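Local atomic coordinates of electron transfer flavoprotein, beta subunit (PDB entry 7KOE), a protein that binds flavin-adenine dinucleotide (FAD) and probably carries electrons within a larger multi-subunit assembly. Residues 19-24 with 134-139; 46-51 with 195-200; 70-75 with 93-98. All blocks are in the same frame, centred on the assembly; numbering follows the deposited sequence.

Interaction 1 of 3, residues 19-24 with 134-139. With FAD (flavin-adenine dinucleotide), chain I.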
# COMPACT_ATOMS: atom_id res chain seq x y z
N LYS A 19 -31.78 1.35 -26.72
CA LYS A 19 -31.06 1.14 -25.48
C LYS A 19 -29.62 1.58 -25.65
O LYS A 19 -28.97 1.23 -26.64
CB LYS A 19 -31.11 -0.33 -25.06
CG LYS A 19 -30.65 -0.57 -23.64
CD LYS A 19 -30.26 -2.00 -23.44
CE LYS A 19 -29.63 -2.22 -22.08
NZ LYS A 19 -28.96 -3.53 -22.02
N GLN A 20 -29.13 2.34 -24.68
CA GLN A 20 -27.72 2.73 -24.68
C GLN A 20 -26.88 1.55 -24.23
O GLN A 20 -27.04 1.04 -23.11
CB GLN A 20 -27.50 3.93 -23.77
CG GLN A 20 -26.21 4.64 -24.05
CD GLN A 20 -25.78 5.52 -22.92
OE1 GLN A 20 -26.02 5.21 -21.75
NE2 GLN A 20 -25.14 6.63 -23.24
N VAL A 21 -25.97 1.11 -25.09
CA VAL A 21 -25.21 -0.12 -24.90
C VAL A 21 -23.74 0.27 -24.95
O VAL A 21 -23.38 1.15 -25.74
CB VAL A 21 -25.60 -1.15 -25.97
CG1 VAL A 21 -24.66 -2.33 -26.02
CG2 VAL A 21 -27.01 -1.63 -25.74
N PRO A 22 -22.87 -0.30 -24.11
CA PRO A 22 -21.43 -0.06 -24.26
C PRO A 22 -20.91 -0.61 -25.58
O PRO A 22 -21.47 -1.56 -26.14
CB PRO A 22 -20.82 -0.80 -23.07
CG PRO A 22 -21.92 -0.91 -22.09
CD PRO A 22 -23.18 -1.04 -22.88
N ASP A 23 -19.84 -0.01 -26.08
CA ASP A 23 -19.30 -0.44 -27.37
C ASP A 23 -18.58 -1.77 -27.20
O ASP A 23 -17.39 -1.80 -26.91
CB ASP A 23 -18.37 0.61 -27.96
CG ASP A 23 -17.91 0.26 -29.36
OD1 ASP A 23 -18.61 0.62 -30.32
OD2 ASP A 23 -16.86 -0.39 -29.49
N THR A 24 -19.31 -2.86 -27.42
CA THR A 24 -18.82 -4.20 -27.12
C THR A 24 -17.81 -4.71 -28.13
O THR A 24 -17.23 -5.78 -27.91
CB THR A 24 -19.99 -5.16 -27.06
OG1 THR A 24 -20.74 -5.05 -28.27
CG2 THR A 24 -20.88 -4.82 -25.88
N GLN A 134 -31.67 -7.57 -30.28
CA GLN A 134 -31.00 -7.81 -29.02
C GLN A 134 -30.25 -6.56 -28.61
O GLN A 134 -29.73 -5.83 -29.46
CB GLN A 134 -30.01 -8.97 -29.13
CG GLN A 134 -30.51 -10.31 -28.69
CD GLN A 134 -29.44 -11.37 -28.83
OE1 GLN A 134 -28.30 -11.06 -29.15
NE2 GLN A 134 -29.81 -12.62 -28.60
N ALA A 135 -30.18 -6.32 -27.31
CA ALA A 135 -29.10 -5.50 -26.79
C ALA A 135 -27.84 -6.34 -26.77
O ALA A 135 -27.89 -7.55 -26.98
CB ALA A 135 -29.42 -5.00 -25.39
N VAL A 136 -26.70 -5.71 -26.54
CA VAL A 136 -25.48 -6.51 -26.51
C VAL A 136 -25.01 -6.75 -25.08
O VAL A 136 -24.44 -7.81 -24.79
CB VAL A 136 -24.37 -5.89 -27.37
CG1 VAL A 136 -23.31 -6.92 -27.67
CG2 VAL A 136 -24.94 -5.34 -28.65
N ASP A 137 -25.29 -5.84 -24.15
CA ASP A 137 -25.07 -6.11 -22.74
C ASP A 137 -26.30 -6.83 -22.19
O ASP A 137 -27.38 -6.24 -22.09
CB ASP A 137 -24.78 -4.82 -21.97
CG ASP A 137 -25.73 -3.70 -22.34
OD1 ASP A 137 -26.39 -3.82 -23.38
OD2 ASP A 137 -25.82 -2.71 -21.57
N GLY A 138 -26.13 -8.10 -21.84
CA GLY A 138 -27.28 -8.91 -21.48
C GLY A 138 -28.16 -9.16 -22.69
O GLY A 138 -29.29 -8.68 -22.75
N ASP A 139 -27.64 -9.91 -23.66
CA ASP A 139 -28.32 -10.13 -24.93
C ASP A 139 -29.46 -11.13 -24.76
O ASP A 139 -29.40 -12.29 -25.17
CB ASP A 139 -27.31 -10.58 -25.98
CG ASP A 139 -26.39 -11.69 -25.48
OD1 ASP A 139 -26.51 -12.07 -24.30
OD2 ASP A 139 -25.55 -12.16 -26.26
PA FAD I . -33.10 -6.68 -25.10
O1A FAD I . -32.54 -7.86 -25.82
O2A FAD I . -34.41 -6.83 -24.40
O5B FAD I . -33.20 -5.44 -26.10
C5B FAD I . -34.14 -5.53 -27.19
C4B FAD I . -34.57 -4.14 -27.60
O4B FAD I . -35.47 -3.61 -26.59
C3B FAD I . -33.46 -3.09 -27.69
O3B FAD I . -32.80 -3.13 -28.95
C2B FAD I . -34.29 -1.81 -27.55
O2B FAD I . -34.95 -1.45 -28.74
C1B FAD I . -35.27 -2.22 -26.46
N9A FAD I . -34.77 -1.96 -25.12
C8A FAD I . -33.95 -2.75 -24.37
N7A FAD I . -33.67 -2.21 -23.20
C5A FAD I . -34.34 -1.00 -23.20
C6A FAD I . -34.43 0.04 -22.26
N6A FAD I . -33.82 0.02 -21.08
N1A FAD I . -35.18 1.12 -22.59
C2A FAD I . -35.78 1.13 -23.79
N3A FAD I . -35.77 0.22 -24.75
C4A FAD I . -35.02 -0.83 -24.39
N1 FAD I . -32.70 -9.24 -17.71
C2 FAD I . -33.53 -10.29 -17.91
O2 FAD I . -34.74 -10.12 -18.01
N3 FAD I . -33.07 -11.56 -18.00
C4 FAD I . -31.74 -11.86 -17.90
O4 FAD I . -31.37 -13.02 -18.00
C4X FAD I . -30.84 -10.80 -17.69
N5 FAD I . -29.57 -11.08 -17.59
C5X FAD I . -28.72 -10.03 -17.39
C6 FAD I . -27.34 -10.30 -17.27
C7 FAD I . -26.43 -9.29 -17.06
C7M FAD I . -24.96 -9.62 -16.94
C8 FAD I . -26.88 -7.96 -16.96
C8M FAD I . -25.89 -6.84 -16.73
C9 FAD I . -28.22 -7.68 -17.07
C9A FAD I . -29.16 -8.69 -17.28
N10 FAD I . -30.53 -8.45 -17.40
C10 FAD I . -31.41 -9.48 -17.60
C1' FAD I . -31.03 -7.07 -17.30
C2' FAD I . -31.76 -6.63 -18.56
O2' FAD I . -30.82 -6.33 -19.58
C3' FAD I . -32.62 -5.39 -18.30
O3' FAD I . -33.80 -5.79 -17.63
C4' FAD I . -32.98 -4.62 -19.57
O4' FAD I . -34.14 -3.82 -19.35
C5' FAD I . -33.22 -5.54 -20.75
O5' FAD I . -32.13 -5.40 -21.70
P FAD I . -31.69 -6.67 -22.56
O1P FAD I . -30.22 -6.89 -22.41
O2P FAD I . -32.61 -7.79 -22.22
O3P FAD I . -32.02 -6.18 -24.04
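One ionic contact ties the two segments together. Lys19 leaves the backbone with CG anti to its N (chi1 -167°) and runs extended, so that its ammonium meets the Asp137 carboxylate tip to tip. The salt bridge joins Lys19 NZ to Asp137 OD1 at 2.9 Å, weak as a hydrogen bond. Asp137 holds CG between its own N and carbonyl carbon, which turns the carboxylate back toward strand residues 20-22. There the other oxygen, Asp137 OD2, comes within 3.4 Å of Pro22 CD. The positive charge of Lys19 also lies near the FAD diphosphate and would probably offset part of its negative charge.

Apolar contacts fill the rest. Val21 CG1 meets Val136 CB at 3.8 Å, the two side chains crossing at about a right angle, while Val21 CG2 faces the methyl of Ala135. Farther on, Val136 CG1 packs obliquely against Thr24, near both its hydroxyl and its methyl.

Of the two segments, 134-139 gives the cofactor its hydrogen bonds. Ala135 N donates to the phosphate oxygen FAD O1A over 3.2 Å in a nearly straight bond (164°), and more weakly to FAD O5B. At the adenine lies the aliphatic part of Lys19, with CD 3.4 Å from FAD N7A. This is the diphosphate region of the FAD site.

Strand 13-22 supplies one side of the contact, and its residues Lys19 and Val21 pair through their backbones with Asn46 and Ile44. The loop between strand 128-132 and helix 143-150 supplies the other, and Phe143 of the partner flavoprotein subunit, another chain, packs on Thr24 and Asp137.

Interaction 2 of 3, residues 46-51 with 195-200. With FAD (flavin-adenine dinucleotide), chain I.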
# COMPACT_ATOMS: atom_id res chain seq x y z
N ASN A 46 -27.50 0.69 -29.28
CA ASN A 46 -27.45 -0.71 -29.64
C ASN A 46 -27.47 -0.83 -31.16
O ASN A 46 -28.30 -0.20 -31.82
CB ASN A 46 -28.65 -1.43 -29.03
CG ASN A 46 -28.65 -2.90 -29.31
OD1 ASN A 46 -27.64 -3.56 -29.16
ND2 ASN A 46 -29.80 -3.42 -29.71
N PRO A 47 -26.54 -1.59 -31.76
CA PRO A 47 -26.47 -1.65 -33.23
C PRO A 47 -27.66 -2.33 -33.88
O PRO A 47 -27.89 -2.10 -35.07
CB PRO A 47 -25.18 -2.44 -33.48
CG PRO A 47 -24.38 -2.25 -32.25
CD PRO A 47 -25.36 -2.20 -31.13
N ASP A 48 -28.41 -3.16 -33.15
CA ASP A 48 -29.69 -3.62 -33.66
C ASP A 48 -30.73 -2.51 -33.70
O ASP A 48 -31.71 -2.62 -34.45
CB ASP A 48 -30.22 -4.78 -32.82
CG ASP A 48 -29.48 -6.09 -33.06
OD1 ASP A 48 -29.04 -6.32 -34.21
OD2 ASP A 48 -29.34 -6.88 -32.11
N ASP A 49 -30.55 -1.46 -32.91
CA ASP A 49 -31.50 -0.35 -32.86
C ASP A 49 -31.16 0.77 -33.82
O ASP A 49 -32.03 1.60 -34.10
CB ASP A 49 -31.59 0.23 -31.45
CG ASP A 49 -32.37 -0.66 -30.53
OD1 ASP A 49 -33.61 -0.58 -30.57
OD2 ASP A 49 -31.77 -1.44 -29.78
N GLU A 50 -29.93 0.83 -34.33
CA GLU A 50 -29.64 1.77 -35.41
C GLU A 50 -30.36 1.38 -36.69
O GLU A 50 -30.70 2.25 -37.50
CB GLU A 50 -28.14 1.86 -35.64
CG GLU A 50 -27.39 2.61 -34.56
CD GLU A 50 -25.89 2.35 -34.60
OE1 GLU A 50 -25.38 1.96 -35.67
OE2 GLU A 50 -25.23 2.54 -33.56
N ARG A 51 -30.61 0.08 -36.88
CA ARG A 51 -31.43 -0.35 -38.00
C ARG A 51 -32.90 -0.05 -37.76
O ARG A 51 -33.65 0.18 -38.71
CB ARG A 51 -31.24 -1.84 -38.26
CG ARG A 51 -29.82 -2.33 -38.05
CD ARG A 51 -28.90 -1.75 -39.09
NE ARG A 51 -27.69 -2.55 -39.29
CZ ARG A 51 -26.60 -2.45 -38.55
NH1 ARG A 51 -26.55 -1.59 -37.54
NH2 ARG A 51 -25.55 -3.22 -38.80
N ILE A 195 -36.17 -5.58 -34.95
CA ILE A 195 -35.37 -5.43 -36.16
C ILE A 195 -34.00 -6.04 -35.95
O ILE A 195 -33.38 -5.87 -34.89
CB ILE A 195 -35.26 -3.94 -36.54
CG1 ILE A 195 -36.63 -3.26 -36.43
CG2 ILE A 195 -34.72 -3.78 -37.93
CD1 ILE A 195 -37.64 -3.74 -37.41
N THR A 196 -33.51 -6.74 -36.97
CA THR A 196 -32.16 -7.30 -36.97
C THR A 196 -31.18 -6.33 -37.61
O THR A 196 -31.52 -5.21 -37.99
CB THR A 196 -32.14 -8.64 -37.70
OG1 THR A 196 -32.59 -8.45 -39.04
CG2 THR A 196 -33.03 -9.63 -37.01
N ASP A 197 -29.93 -6.79 -37.75
CA ASP A 197 -28.92 -6.00 -38.45
C ASP A 197 -29.12 -6.01 -39.96
O ASP A 197 -28.70 -5.08 -40.64
CB ASP A 197 -27.52 -6.54 -38.16
CG ASP A 197 -27.20 -6.59 -36.69
OD1 ASP A 197 -27.19 -7.70 -36.12
OD2 ASP A 197 -26.94 -5.52 -36.09
N GLU A 198 -29.76 -7.05 -40.49
CA GLU A 198 -29.81 -7.26 -41.93
C GLU A 198 -30.94 -6.51 -42.61
O GLU A 198 -31.14 -6.70 -43.82
CB GLU A 198 -29.92 -8.75 -42.25
CG GLU A 198 -28.71 -9.58 -41.86
CD GLU A 198 -28.81 -10.14 -40.45
OE1 GLU A 198 -29.88 -9.99 -39.83
OE2 GLU A 198 -27.82 -10.73 -39.97
N LEU A 199 -31.69 -5.68 -41.89
CA LEU A 199 -32.80 -4.97 -42.51
C LEU A 199 -32.29 -3.89 -43.46
O LEU A 199 -32.66 -3.86 -44.64
CB LEU A 199 -33.71 -4.36 -41.46
CG LEU A 199 -34.91 -3.66 -42.11
CD1 LEU A 199 -36.03 -4.64 -42.29
CD2 LEU A 199 -35.38 -2.48 -41.31
N ASN A 200 -31.44 -3.00 -42.97
CA ASN A 200 -30.89 -1.93 -43.78
C ASN A 200 -29.51 -1.59 -43.25
O ASN A 200 -28.99 -2.25 -42.35
CB ASN A 200 -31.85 -0.74 -43.79
CG ASN A 200 -32.38 -0.38 -42.42
OD1 ASN A 200 -31.79 -0.72 -41.40
ND2 ASN A 200 -33.53 0.27 -42.39
PA FAD I . -33.10 -6.68 -25.10
O1A FAD I . -32.54 -7.86 -25.82
O2A FAD I . -34.41 -6.83 -24.40
O5B FAD I . -33.20 -5.44 -26.10
C5B FAD I . -34.14 -5.53 -27.19
C4B FAD I . -34.57 -4.14 -27.60
O4B FAD I . -35.47 -3.61 -26.59
C3B FAD I . -33.46 -3.09 -27.69
O3B FAD I . -32.80 -3.13 -28.95
C2B FAD I . -34.29 -1.81 -27.55
O2B FAD I . -34.95 -1.45 -28.74
C1B FAD I . -35.27 -2.22 -26.46
N9A FAD I . -34.77 -1.96 -25.12
C8A FAD I . -33.95 -2.75 -24.37
N7A FAD I . -33.67 -2.21 -23.20
C5A FAD I . -34.34 -1.00 -23.20
C6A FAD I . -34.43 0.04 -22.26
N6A FAD I . -33.82 0.02 -21.08
N1A FAD I . -35.18 1.12 -22.59
C2A FAD I . -35.78 1.13 -23.79
N3A FAD I . -35.77 0.22 -24.75
C4A FAD I . -35.02 -0.83 -24.39
N1 FAD I . -32.70 -9.24 -17.71
C2 FAD I . -33.53 -10.29 -17.91
O2 FAD I . -34.74 -10.12 -18.01
N3 FAD I . -33.07 -11.56 -18.00
C4 FAD I . -31.74 -11.86 -17.90
O4 FAD I . -31.37 -13.02 -18.00
C4X FAD I . -30.84 -10.80 -17.69
N5 FAD I . -29.57 -11.08 -17.59
C5X FAD I . -28.72 -10.03 -17.39
C6 FAD I . -27.34 -10.30 -17.27
C7 FAD I . -26.43 -9.29 -17.06
C7M FAD I . -24.96 -9.62 -16.94
C8 FAD I . -26.88 -7.96 -16.96
C8M FAD I . -25.89 -6.84 -16.73
C9 FAD I . -28.22 -7.68 -17.07
C9A FAD I . -29.16 -8.69 -17.28
N10 FAD I . -30.53 -8.45 -17.40
C10 FAD I . -31.41 -9.48 -17.60
C1' FAD I . -31.03 -7.07 -17.30
C2' FAD I . -31.76 -6.63 -18.56
O2' FAD I . -30.82 -6.33 -19.58
C3' FAD I . -32.62 -5.39 -18.30
O3' FAD I . -33.80 -5.79 -17.63
C4' FAD I . -32.98 -4.62 -19.57
O4' FAD I . -34.14 -3.82 -19.35
C5' FAD I . -33.22 -5.54 -20.75
O5' FAD I . -32.13 -5.40 -21.70
P FAD I . -31.69 -6.67 -22.56
O1P FAD I . -30.22 -6.89 -22.41
O2P FAD I . -32.61 -7.79 -22.22
O3P FAD I . -32.02 -6.18 -24.04
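Asn46 ND2 is the best-held polar atom, with three acceptors around it: Asp49 OD2 at 2.8 Å, the carbonyl of Gln134, and, weakly, the FAD ribose hydroxyl O3B. Asn46 thus binds FAD and may orient Asp49 beside the ribose through the first bond, nearly straight (164°) as modelled, though Asp49 OD2 and FAD O3B are less surely placed.

Between the segments Arg51 does most of the work. Its chain bends at chi2 (-67°) and folds over the 196-200 turn, so that Arg51 NE donates to Asp197 O over 3.0 Å, in the carbonyl plane and on a lone pair. Asp197 OD2 instead lies above one guanidinium face, toward its rim, the two planes 66° apart, and a long 3.8 Å from Arg51 NH2: charge attraction without a directed N-H. Arg51 CG also packs on Thr196 O, at 3.3 Å. An alanine in place of Arg51 would remove the guanidinium and probably loosen the 196-200 turn from the helix.

Asp48 OD1 approaches Asp197 OD2 to 2.9 Å, two acid oxygens together. If real, this crowding might favour a proton on one of the acids, while the nearby Arg51 charge may ease the repulsion. Asp48 OD2 turns instead to Gln134 N, weakly.

The contact sets the first turn of helix 47-63 against the loop following strand 191-195; Ile195 and Leu199 reach Leu55 farther along that helix and Val159 of strand 154-162.

Interaction 3 of 3, residues 70-75 with 93-98. With FAD (flavin-adenine dinucleotide), chain I.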
# COMPACT_ATOMS: atom_id res chain seq x y z
N ILE A 70 -37.71 6.31 -27.29
CA ILE A 70 -37.82 6.23 -25.84
C ILE A 70 -36.70 5.36 -25.30
O ILE A 70 -36.31 4.37 -25.92
CB ILE A 70 -39.23 5.73 -25.43
CG1 ILE A 70 -39.42 5.74 -23.91
CG2 ILE A 70 -39.53 4.36 -26.01
CD1 ILE A 70 -40.80 5.37 -23.49
N THR A 71 -36.14 5.76 -24.16
CA THR A 71 -35.10 4.99 -23.50
C THR A 71 -35.33 5.03 -22.00
O THR A 71 -35.50 6.11 -21.42
CB THR A 71 -33.71 5.54 -23.81
OG1 THR A 71 -33.54 5.62 -25.23
CG2 THR A 71 -32.63 4.64 -23.25
N MET A 72 -35.36 3.86 -21.38
CA MET A 72 -35.34 3.71 -19.94
C MET A 72 -33.91 3.36 -19.57
O MET A 72 -33.47 2.22 -19.76
CB MET A 72 -36.32 2.65 -19.48
CG MET A 72 -36.32 2.40 -17.99
SD MET A 72 -36.56 0.67 -17.57
CE MET A 72 -34.86 0.10 -17.53
N GLY A 73 -33.17 4.33 -19.06
CA GLY A 73 -31.78 4.11 -18.74
C GLY A 73 -31.21 5.09 -17.74
O GLY A 73 -31.94 5.84 -17.09
N PRO A 74 -29.89 5.09 -17.61
CA PRO A 74 -29.21 6.02 -16.69
C PRO A 74 -29.30 7.45 -17.19
O PRO A 74 -29.74 7.69 -18.32
CB PRO A 74 -27.76 5.51 -16.70
CG PRO A 74 -27.84 4.12 -17.19
CD PRO A 74 -28.94 4.13 -18.19
N PRO A 75 -28.91 8.44 -16.38
CA PRO A 75 -28.87 9.82 -16.89
C PRO A 75 -27.85 10.06 -17.99
O PRO A 75 -27.98 11.04 -18.73
CB PRO A 75 -28.53 10.65 -15.64
CG PRO A 75 -29.05 9.84 -14.52
CD PRO A 75 -28.82 8.42 -14.90
N VAL A 93 -37.67 10.70 -25.66
CA VAL A 93 -38.30 10.60 -24.35
C VAL A 93 -37.37 9.80 -23.46
O VAL A 93 -36.96 8.69 -23.82
CB VAL A 93 -39.69 9.94 -24.45
CG1 VAL A 93 -40.12 9.38 -23.11
CG2 VAL A 93 -40.71 10.93 -24.95
N HIS A 94 -37.03 10.36 -22.31
CA HIS A 94 -36.15 9.70 -21.36
C HIS A 94 -36.95 9.27 -20.14
O HIS A 94 -37.69 10.07 -19.56
CB HIS A 94 -35.01 10.62 -20.95
CG HIS A 94 -33.82 9.89 -20.41
ND1 HIS A 94 -32.74 10.54 -19.87
CD2 HIS A 94 -33.56 8.57 -20.31
CE1 HIS A 94 -31.85 9.65 -19.47
NE2 HIS A 94 -32.33 8.44 -19.72
N LEU A 95 -36.81 8.00 -19.76
CA LEU A 95 -37.36 7.49 -18.52
C LEU A 95 -36.18 7.38 -17.56
O LEU A 95 -35.59 6.32 -17.40
CB LEU A 95 -38.05 6.16 -18.72
CG LEU A 95 -38.99 6.05 -19.92
CD1 LEU A 95 -39.46 4.63 -20.07
CD2 LEU A 95 -40.16 6.99 -19.78
N SER A 96 -35.83 8.50 -16.93
CA SER A 96 -34.64 8.59 -16.10
C SER A 96 -35.05 8.70 -14.64
O SER A 96 -35.62 9.71 -14.23
CB SER A 96 -33.77 9.78 -16.50
OG SER A 96 -32.63 9.85 -15.66
N ASP A 97 -34.75 7.65 -13.88
CA ASP A 97 -35.02 7.56 -12.46
C ASP A 97 -34.25 6.35 -11.95
O ASP A 97 -34.15 5.34 -12.64
CB ASP A 97 -36.51 7.40 -12.17
CG ASP A 97 -36.88 7.83 -10.77
OD1 ASP A 97 -35.97 8.21 -10.00
OD2 ASP A 97 -38.08 7.78 -10.43
N ARG A 98 -33.71 6.46 -10.73
CA ARG A 98 -33.09 5.28 -10.14
C ARG A 98 -34.10 4.42 -9.40
O ARG A 98 -33.72 3.43 -8.78
CB ARG A 98 -31.93 5.66 -9.23
CG ARG A 98 -32.30 6.53 -8.05
CD ARG A 98 -31.07 6.79 -7.20
NE ARG A 98 -30.00 7.42 -7.98
CZ ARG A 98 -29.87 8.73 -8.16
NH1 ARG A 98 -28.86 9.20 -8.88
NH2 ARG A 98 -30.75 9.57 -7.63
PA FAD I . -33.10 -6.68 -25.10
O1A FAD I . -32.54 -7.86 -25.82
O2A FAD I . -34.41 -6.83 -24.40
O5B FAD I . -33.20 -5.44 -26.10
C5B FAD I . -34.14 -5.53 -27.19
C4B FAD I . -34.57 -4.14 -27.60
O4B FAD I . -35.47 -3.61 -26.59
C3B FAD I . -33.46 -3.09 -27.69
O3B FAD I . -32.80 -3.13 -28.95
C2B FAD I . -34.29 -1.81 -27.55
O2B FAD I . -34.95 -1.45 -28.74
C1B FAD I . -35.27 -2.22 -26.46
N9A FAD I . -34.77 -1.96 -25.12
C8A FAD I . -33.95 -2.75 -24.37
N7A FAD I . -33.67 -2.21 -23.20
C5A FAD I . -34.34 -1.00 -23.20
C6A FAD I . -34.43 0.04 -22.26
N6A FAD I . -33.82 0.02 -21.08
N1A FAD I . -35.18 1.12 -22.59
C2A FAD I . -35.78 1.13 -23.79
N3A FAD I . -35.77 0.22 -24.75
C4A FAD I . -35.02 -0.83 -24.39
N1 FAD I . -32.70 -9.24 -17.71
C2 FAD I . -33.53 -10.29 -17.91
O2 FAD I . -34.74 -10.12 -18.01
N3 FAD I . -33.07 -11.56 -18.00
C4 FAD I . -31.74 -11.86 -17.90
O4 FAD I . -31.37 -13.02 -18.00
C4X FAD I . -30.84 -10.80 -17.69
N5 FAD I . -29.57 -11.08 -17.59
C5X FAD I . -28.72 -10.03 -17.39
C6 FAD I . -27.34 -10.30 -17.27
C7 FAD I . -26.43 -9.29 -17.06
C7M FAD I . -24.96 -9.62 -16.94
C8 FAD I . -26.88 -7.96 -16.96
C8M FAD I . -25.89 -6.84 -16.73
C9 FAD I . -28.22 -7.68 -17.07
C9A FAD I . -29.16 -8.69 -17.28
N10 FAD I . -30.53 -8.45 -17.40
C10 FAD I . -31.41 -9.48 -17.60
C1' FAD I . -31.03 -7.07 -17.30
C2' FAD I . -31.76 -6.63 -18.56
O2' FAD I . -30.82 -6.33 -19.58
C3' FAD I . -32.62 -5.39 -18.30
O3' FAD I . -33.80 -5.79 -17.63
C4' FAD I . -32.98 -4.62 -19.57
O4' FAD I . -34.14 -3.82 -19.35
C5' FAD I . -33.22 -5.54 -20.75
O5' FAD I . -32.13 -5.40 -21.70
P FAD I . -31.69 -6.67 -22.56
O1P FAD I . -30.22 -6.89 -22.41
O2P FAD I . -32.61 -7.79 -22.22
O3P FAD I . -32.02 -6.18 -24.04
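Ile70 and Val93 place CG1 anti to the backbone N (chi1 -176° in Ile70), so the two side chains lie side by side, pointing the same way, with their CG1 atoms 3.8 Å apart. Leu95 takes the other course: its CG stands anti to the carbonyl carbon, which sends CD1 obliquely across to Ile70 CD1 at 3.7 Å and also to Met72 CB. These four residues form an apolar patch on one face of the sheet, where Leu95 and Met72 meet helix 105-119 and Ile70 meets strand 13-22.

The backbones pair in parallel. Thr71 uses both its polar backbone atoms: its N donates to Val93 O at 3.1 Å, and its O accepts from Leu95 N at 2.8 Å in an almost straight bond (175°). The two strands belong to the beta-alpha-beta unit 66-72, 78-85, 91-95, part of a Rossmann-like nucleotide-binding core of the HUP class, in which the adenine sits at the C-terminal end of the parallel strands. Met72 makes its hydrogen bonds to the base with backbone atoms, its N donating to FAD N1A at 3.0 Å and its O accepting from FAD N6A at 2.6 Å, while its CB and CE lie near the same two atoms. One residue thus pairs with N1A and the amino group.

On the opposite face of the sheet, Thr71 and His94 both touch Leu81 of helix 78-85, and the hydroxyl of Thr71 is hydrogen-bonded to Ile18 O. The His94 side chain leaves the strand with CG anti to N, and its ring turns an edge to the neighbouring segment: Thr71 O lies in the ring plane 3.3 Å from CD2, and Pro74 O lies there too, near NE2. Ser96 CB sits over the centre of one ring face, 3.5 Å above it, while Ser96 OG reaches the Pro75 ring.

How the interactions relate
The three contacts line the adenosine-diphosphate half of one FAD: interaction 1 at the diphosphate, interaction 2 at the adenosine ribose and interaction 3 at the adenine. Interactions 1 and 2 have centres about 12 Å apart and touch through Asn46, which bonds to Gln134 O and pairs with Lys19. Interaction 3 lies about 15 Å from interaction 1 and 21 Å from interaction 2, centre to centre, without touching either; it shares a sheet with interaction 1, since strands 13-22 and 66-72 are neighbours. Along the chain the segments of interactions 1 and 2 alternate, while both segments of interaction 3 fall between 46-51 and 134-139. Distant parts of the sequence thus build this half of the cofactor site.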